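Glycosyl hydrolase (PDB 5NDX) probably hydrolyses O-glycosidic bonds as a family 39 glycosidase, being the bacterial orthologue of human alpha-L-iduronidase. Local coordinates at residues L136-F141 against D174-G180; R213-I217 against L256-P260. The protein carries 2 engineered substitutions. All blocks are in the same frame, centred on the assembly; numbering follows the deposited sequence.

Contact 1: residues L136-F141 against D174-G180. With 8U8 ((2~{R},3~{S},4~{S},5~{R},6~{S})-6-(4-methyl-2-oxidanylidene-chromen-7-yl)oxy-3,4,5-tris(oxidanyl)oxane-2-carboxylic acid), chain N.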
loop_
_atom_site.group_PDB
_atom_site.type_symbol
_atom_site.label_atom_id
_atom_site.label_comp_id
_atom_site.label_asym_id
_atom_site.label_seq_id
_atom_site.Cartn_x
_atom_site.Cartn_y
_atom_site.Cartn_z
ATOM N N LEU A 136 -5.414 11.770 -16.182
ATOM C CA LEU A 136 -4.018 12.230 -16.122
ATOM C C LEU A 136 -3.699 13.183 -14.975
ATOM O O LEU A 136 -2.632 13.116 -14.337
ATOM C CB LEU A 136 -3.601 12.900 -17.439
ATOM C CG LEU A 136 -2.569 12.203 -18.303
ATOM C CD1 LEU A 136 -1.212 12.414 -17.761
ATOM C CD2 LEU A 136 -2.825 10.714 -18.417
ATOM N N ARG A 137 -4.619 14.095 -14.755
ATOM C CA ARG A 137 -4.457 15.087 -13.746
ATOM C C ARG A 137 -4.522 14.513 -12.333
ATOM O O ARG A 137 -4.222 15.241 -11.438
ATOM C CB ARG A 137 -5.531 16.197 -13.876
ATOM C CG ARG A 137 -5.246 17.155 -15.018
ATOM C CD ARG A 137 -6.363 18.180 -15.177
ATOM N NE ARG A 137 -6.814 18.299 -16.561
ATOM C CZ ARG A 137 -6.656 19.356 -17.368
ATOM N NH1 ARG A 137 -6.005 20.452 -16.984
ATOM N NH2 ARG A 137 -7.138 19.314 -18.610
ATOM N N THR A 138 -4.986 13.277 -12.144
ATOM C CA THR A 138 -4.947 12.615 -10.826
ATOM C C THR A 138 -3.584 11.933 -10.565
ATOM O O THR A 138 -3.364 11.413 -9.446
ATOM C CB THR A 138 -6.081 11.581 -10.640
ATOM O OG1 THR A 138 -5.863 10.447 -11.499
ATOM C CG2 THR A 138 -7.539 12.231 -10.848
ATOM N N TRP A 139 -2.670 11.953 -11.555
ATOM C CA TRP A 139 -1.380 11.300 -11.415
ATOM C C TRP A 139 -0.386 12.269 -10.805
ATOM O O TRP A 139 -0.698 13.449 -10.689
ATOM C CB TRP A 139 -0.860 10.813 -12.724
ATOM C CG TRP A 139 -1.701 9.792 -13.413
ATOM C CD1 TRP A 139 -2.890 9.305 -13.026
ATOM C CD2 TRP A 139 -1.409 9.198 -14.679
ATOM N NE1 TRP A 139 -3.374 8.412 -13.971
ATOM C CE2 TRP A 139 -2.463 8.319 -14.986
ATOM C CE3 TRP A 139 -0.308 9.261 -15.550
ATOM C CZ2 TRP A 139 -2.481 7.554 -16.145
ATOM C CZ3 TRP A 139 -0.326 8.483 -16.704
ATOM C CH2 TRP A 139 -1.398 7.656 -16.992
ATOM N N TYR A 140 0.754 11.750 -10.327
ATOM C CA TYR A 140 1.906 12.580 -9.945
ATOM C C TYR A 140 3.080 12.113 -10.776
ATOM O O TYR A 140 3.228 10.934 -10.999
ATOM C CB TYR A 140 2.216 12.523 -8.442
ATOM C CG TYR A 140 1.099 13.094 -7.624
ATOM C CD1 TYR A 140 0.001 12.326 -7.293
ATOM C CD2 TYR A 140 1.105 14.425 -7.239
ATOM C CE1 TYR A 140 -1.078 12.881 -6.598
ATOM C CE2 TYR A 140 0.042 14.987 -6.502
ATOM C CZ TYR A 140 -1.062 14.232 -6.213
ATOM O OH TYR A 140 -2.133 14.800 -5.493
ATOM N N PHE A 141 3.886 13.062 -11.252
ATOM C CA PHE A 141 5.087 12.771 -12.013
ATOM C C PHE A 141 6.275 13.127 -11.175
ATOM O O PHE A 141 6.241 14.117 -10.454
ATOM C CB PHE A 141 5.122 13.574 -13.312
ATOM C CG PHE A 141 4.061 13.165 -14.262
ATOM C CD1 PHE A 141 4.292 12.116 -15.149
ATOM C CD2 PHE A 141 2.801 13.728 -14.181
ATOM C CE1 PHE A 141 3.287 11.690 -16.013
ATOM C CE2 PHE A 141 1.782 13.291 -15.015
ATOM C CZ PHE A 141 2.036 12.279 -15.932
ATOM N N ASP A 174 0.149 20.493 -20.303
ATOM C CA ASP A 174 -0.657 20.860 -19.125
ATOM C C ASP A 174 0.190 21.156 -17.901
ATOM O O ASP A 174 0.658 20.215 -17.239
ATOM C CB ASP A 174 -1.669 19.741 -18.850
ATOM C CG ASP A 174 -2.709 20.111 -17.829
ATOM O OD1 ASP A 174 -2.617 21.170 -17.150
ATOM O OD2 ASP A 174 -3.626 19.277 -17.687
ATOM N N PRO A 175 0.380 22.448 -17.577
ATOM C CA PRO A 175 1.224 22.801 -16.438
ATOM C C PRO A 175 0.679 22.447 -15.061
ATOM O O PRO A 175 1.415 22.543 -14.067
ATOM C CB PRO A 175 1.362 24.339 -16.550
ATOM C CG PRO A 175 1.020 24.645 -17.960
ATOM C CD PRO A 175 -0.094 23.675 -18.252
ATOM N N SER A 176 -0.589 22.068 -14.986
ATOM C CA SER A 176 -1.124 21.588 -13.742
ATOM C C SER A 176 -0.816 20.073 -13.486
ATOM O O SER A 176 -1.246 19.536 -12.482
ATOM C CB SER A 176 -2.633 21.886 -13.705
ATOM O OG SER A 176 -3.268 21.034 -14.620
ATOM N N LEU A 177 -0.104 19.377 -14.375
ATOM C CA LEU A 177 0.331 18.012 -14.069
ATOM C C LEU A 177 1.448 18.116 -13.017
ATOM O O LEU A 177 2.510 18.731 -13.291
ATOM C CB LEU A 177 0.843 17.274 -15.309
ATOM C CG LEU A 177 -0.255 17.085 -16.355
ATOM C CD1 LEU A 177 0.336 16.631 -17.680
ATOM C CD2 LEU A 177 -1.381 16.164 -15.900
ATOM N N PRO A 178 1.233 17.555 -11.822
ATOM C CA PRO A 178 2.264 17.825 -10.793
ATOM C C PRO A 178 3.629 17.164 -11.068
ATOM O O PRO A 178 3.689 16.067 -11.612
ATOM C CB PRO A 178 1.628 17.265 -9.521
ATOM C CG PRO A 178 0.178 17.198 -9.793
ATOM C CD PRO A 178 0.073 16.850 -11.240
ATOM N N MET A 179 4.692 17.907 -10.806
ATOM C CA MET A 179 6.045 17.460 -11.019
ATOM C C MET A 179 6.837 17.677 -9.747
ATOM O O MET A 179 6.690 18.703 -9.085
ATOM C CB MET A 179 6.733 18.236 -12.119
ATOM C CG MET A 179 8.160 17.754 -12.382
ATOM S SD MET A 179 8.214 16.044 -12.982
ATOM C CE MET A 179 9.947 15.618 -12.756
ATOM N N GLY A 180 7.689 16.726 -9.423
ATOM C CA GLY A 180 8.521 16.856 -8.239
ATOM C C GLY A 180 9.693 15.933 -8.253
ATOM O O GLY A 180 9.917 15.197 -9.216
HETATM C C15 8U8 N . 3.603 12.774 -4.850
HETATM C C13 8U8 N . 2.610 13.532 -4.223
HETATM C C14 8U8 N . 2.757 14.907 -4.101
HETATM C C16 8U8 N . 1.738 15.670 -3.550
HETATM O O9 8U8 N . 1.906 16.874 -3.399
HETATM O O8 8U8 N . 0.620 15.074 -3.055
HETATM C C11 8U8 N . 0.437 13.746 -3.210
HETATM C C10 8U8 N . -0.768 13.258 -2.770
HETATM C C12 8U8 N . 1.418 12.948 -3.782
HETATM C C7 8U8 N . 1.139 11.587 -3.917
HETATM C C8 8U8 N . -0.077 11.088 -3.463
HETATM C C9 8U8 N . -1.049 11.915 -2.895
HETATM O O2 8U8 N . -2.239 11.372 -2.480
HETATM C C5 8U8 N . -3.392 12.241 -2.328
HETATM O O1 8U8 N . -3.226 12.699 -0.974
HETATM C C1 8U8 N . -4.279 13.498 -0.389
HETATM C C6 8U8 N . -4.442 14.872 -1.130
HETATM O O7 8U8 N . -3.466 15.346 -1.745
HETATM O O6 8U8 N . -5.572 15.383 -1.113
HETATM C C2 8U8 N . -5.545 12.648 -0.459
HETATM O O5 8U8 N . -6.697 13.324 0.134
HETATM C C3 8U8 N . -5.838 12.255 -1.925
HETATM O O4 8U8 N . -6.956 11.406 -1.924
HETATM C C4 8U8 N . -4.656 11.474 -2.501
HETATM O O3 8U8 N . -4.841 11.184 -3.888
HETATM O O HOH W 1 -3.405 17.958 -11.922
#

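Contact 2: residues R213-I217 against L256-P260. With 8U8 ((2~{R},3~{S},4~{S},5~{R},6~{S})-6-(4-methyl-2-oxidanylidene-chromen-7-yl)oxy-3,4,5-tris(oxidanyl)oxane-2-carboxylic acid), chain N.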
loop_
_atom_site.group_PDB
_atom_site.type_symbol
_atom_site.label_atom_id
_atom_site.label_comp_id
_atom_site.label_asym_id
_atom_site.label_seq_id
_atom_site.Cartn_x
_atom_site.Cartn_y
_atom_site.Cartn_z
ATOM N N ARG A 213 9.438 24.825 -12.331
ATOM C CA ARG A 213 8.537 24.632 -11.198
ATOM C C ARG A 213 8.843 23.312 -10.461
ATOM O O ARG A 213 9.416 22.368 -11.040
ATOM C CB ARG A 213 7.085 24.638 -11.656
ATOM C CG ARG A 213 6.689 23.476 -12.566
ATOM C CD ARG A 213 5.198 23.570 -12.887
ATOM N NE ARG A 213 4.866 22.688 -14.011
ATOM C CZ ARG A 213 4.381 21.440 -13.918
ATOM N NH1 ARG A 213 4.126 20.872 -12.727
ATOM N NH2 ARG A 213 4.128 20.753 -15.034
ATOM N N ILE A 214 8.490 23.292 -9.184
ATOM C CA ILE A 214 8.525 22.076 -8.379
ATOM C C ILE A 214 7.302 22.111 -7.471
ATOM O O ILE A 214 7.082 23.077 -6.738
ATOM C CB ILE A 214 9.863 21.900 -7.624
ATOM C CG1 ILE A 214 9.869 20.567 -6.852
ATOM C CG2 ILE A 214 10.131 23.058 -6.677
ATOM C CD1 ILE A 214 11.254 20.111 -6.400
ATOM N N ASP A 215 6.475 21.075 -7.574
ATOM C CA ASP A 215 5.218 21.015 -6.847
ATOM C C ASP A 215 5.345 20.240 -5.547
ATOM O O ASP A 215 4.496 20.370 -4.708
ATOM C CB ASP A 215 4.167 20.392 -7.726
ATOM C CG ASP A 215 3.893 21.237 -8.982
ATOM O OD1 ASP A 215 3.608 22.420 -8.810
ATOM O OD2 ASP A 215 4.001 20.744 -10.116
ATOM N N TYR A 216 6.401 19.448 -5.388
ATOM C CA TYR A 216 6.630 18.699 -4.123
ATOM C C TYR A 216 8.082 18.270 -4.067
ATOM O O TYR A 216 8.735 18.111 -5.099
ATOM C CB TYR A 216 5.639 17.497 -3.982
ATOM C CG TYR A 216 5.876 16.439 -5.018
ATOM C CD1 TYR A 216 6.833 15.465 -4.821
ATOM C CD2 TYR A 216 5.207 16.458 -6.243
ATOM C CE1 TYR A 216 7.099 14.492 -5.795
ATOM C CE2 TYR A 216 5.469 15.513 -7.218
ATOM C CZ TYR A 216 6.413 14.510 -6.982
ATOM O OH TYR A 216 6.728 13.550 -7.936
ATOM N N ILE A 217 8.568 18.043 -2.855
ATOM C CA ILE A 217 9.901 17.569 -2.631
ATOM C C ILE A 217 9.868 16.115 -2.161
ATOM O O ILE A 217 9.234 15.803 -1.157
ATOM C CB ILE A 217 10.598 18.475 -1.600
ATOM C CG1 ILE A 217 10.728 19.897 -2.181
ATOM C CG2 ILE A 217 11.979 17.938 -1.280
ATOM C CD1 ILE A 217 10.949 20.951 -1.135
ATOM N N LEU A 256 10.841 27.308 -0.773
ATOM C CA LEU A 256 10.445 25.919 -1.017
ATOM C C LEU A 256 10.017 25.131 0.237
ATOM O O LEU A 256 9.412 24.078 0.111
ATOM C CB LEU A 256 11.581 25.166 -1.713
ATOM C CG LEU A 256 12.154 25.807 -2.998
ATOM C CD1 LEU A 256 13.343 24.998 -3.476
ATOM C CD2 LEU A 256 11.167 25.972 -4.136
ATOM N N ALA A 257 10.314 25.648 1.428
ATOM C CA ALA A 257 10.225 24.874 2.675
ATOM C C ALA A 257 8.806 24.439 3.057
ATOM O O ALA A 257 8.662 23.450 3.767
ATOM C CB ALA A 257 10.873 25.624 3.845
ATOM N N GLY A 258 7.805 25.189 2.607
ATOM C CA GLY A 258 6.396 24.888 2.795
ATOM C C GLY A 258 5.762 23.961 1.748
ATOM O O GLY A 258 4.584 23.624 1.888
ATOM N N LEU A 259 6.529 23.519 0.751
ATOM C CA LEU A 259 6.011 22.604 -0.264
ATOM C C LEU A 259 5.643 21.211 0.319
ATOM O O LEU A 259 6.149 20.807 1.365
ATOM C CB LEU A 259 7.012 22.397 -1.408
ATOM C CG LEU A 259 7.191 23.550 -2.414
ATOM C CD1 LEU A 259 8.333 23.246 -3.385
ATOM C CD2 LEU A 259 5.903 23.843 -3.178
ATOM N N PRO A 260 4.749 20.505 -0.357
ATOM C CA PRO A 260 4.474 19.129 0.037
ATOM C C PRO A 260 5.758 18.290 0.089
ATOM O O PRO A 260 6.603 18.386 -0.802
ATOM C CB PRO A 260 3.472 18.644 -1.028
ATOM C CG PRO A 260 2.755 19.911 -1.492
ATOM C CD PRO A 260 3.799 21.012 -1.380
HETATM C C15 8U8 N . 3.603 12.774 -4.850
HETATM C C13 8U8 N . 2.610 13.532 -4.223
HETATM C C14 8U8 N . 2.757 14.907 -4.101
HETATM C C16 8U8 N . 1.738 15.670 -3.550
HETATM O O9 8U8 N . 1.906 16.874 -3.399
HETATM O O8 8U8 N . 0.620 15.074 -3.055
HETATM C C11 8U8 N . 0.437 13.746 -3.210
HETATM C C10 8U8 N . -0.768 13.258 -2.770
HETATM C C12 8U8 N . 1.418 12.948 -3.782
HETATM C C7 8U8 N . 1.139 11.587 -3.917
HETATM C C8 8U8 N . -0.077 11.088 -3.463
HETATM C C9 8U8 N . -1.049 11.915 -2.895
HETATM O O2 8U8 N . -2.239 11.372 -2.480
HETATM C C5 8U8 N . -3.392 12.241 -2.328
HETATM O O1 8U8 N . -3.226 12.699 -0.974
HETATM C C1 8U8 N . -4.279 13.498 -0.389
HETATM C C6 8U8 N . -4.442 14.872 -1.130
HETATM O O7 8U8 N . -3.466 15.346 -1.745
HETATM O O6 8U8 N . -5.572 15.383 -1.113
HETATM C C2 8U8 N . -5.545 12.648 -0.459
HETATM O O5 8U8 N . -6.697 13.324 0.134
HETATM C C3 8U8 N . -5.838 12.255 -1.925
HETATM O O4 8U8 N . -6.956 11.406 -1.924
HETATM C C4 8U8 N . -4.656 11.474 -2.501
HETATM O O3 8U8 N . -4.841 11.184 -3.888
#

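Contact 1: residues L136-F141 against D174-G180
Phe141 and Pro178 make the central bond here: Phe141 N donates to Pro178 O at 3.0 Å, with 151° at the hydrogen. One step on, Gly180 N returns a weak bond to Phe141 O, and the CA of Met179 approaches that same oxygen, so Phe141 and Met179 pair in parallel. With CG beside the backbone N (chi1 -67°), the Phe141 ring turns to Leu177, CE2 4.1 Å from Leu177 CB; the Phe141 CB itself touches Met179 SD. Tyr140 touches both Pro178 and the ligand. Its CD2 packs on Pro178 CB at 3.7 Å, and one ring face carries the ligand's coumarin, with C11 of 8U8 3.4 Å from Tyr140 CZ.

Toward solvent the contact turns ionic. Arg137 bends at its third torsion and brings NH1 to 2.7 Å from Asp174 OD2, which lies over a guanidinium face, the two planes 66° apart; charge alone holds this pair. Behind it, Ser176 N closes an Asx turn on Asp174 OD1, and Ser176 OG adds a second bond from the same face; together they probably steady the carboxylate. A water donates to Arg137 O and Ser176 O, bridging the backbones. Helix 155-171 packs on Met179 and connects the two strands, completing a beta-alpha-beta unit of the TIM barrel whose strand 140-142 presents Tyr140 to the ligand pocket.

Contact 2: residues R213-I217 against L256-P260
Ile217 N donates to Pro260 O at 2.9 Å, almost straight at 168°. The tight part lies beside this bond, where Ile214 CG2 touches both leucines, 3.8 Å from Leu259 CD1 and 4.0 Å from Leu256 CD2. Ile217 CD1 closes the cluster against Leu259 CD1, crossing that side chain at about a right angle, and helix 190-200 packs behind both isoleucines. Pro260 belongs to this close packing too, its CD 3.5 Å from Asp215 O. The loose side is the type I turn from Leu256 to Leu259, where Ala257 and the exposed Gly258 do not touch 213-217.

Tyr216 faces the pocket. With CG held between the backbone N and the carbonyl carbon (chi1 66°), its ring swings away from Pro260, and the coumarin methyl, C15 of 8U8, lies 3.9 Å above the ring centre. Its OH bonds to Phe141 O. An alanine here would probably leave that carbonyl without this donor and the coumarin methyl without the aromatic face beneath it. Tyr216 gives the coumarin a ring face and Pro260 only carbon, CB, 3.3 Å from O9 of 8U8, which suggests recognition by surface and shape rather than by hydrogen bonds from these two side chains.

Overall arrangement
Contacts 1 and 2 sit about 13 Å apart, centre to centre, on one parallel barrel sheet, where strands 179-184 and 216-219 are neighbours. Contact 1 is the more buried and is joined by a short parallel strand pairing, with a salt bridge from exposed Arg137 to buried Asp174 at its margin; contact 2 is partly buried, a strand start against a loop, held by one backbone bond and aliphatic packing. Between them runs a polar seam: Arg213 NH1 reaches Leu177 O at 2.7 Å and also pairs with Asp215, whose OD2 accepts from Met179 N. Both contacts open on the same 8U8, so the pocket is lined from strands on either side of 179-184 and from the loop before 261-263.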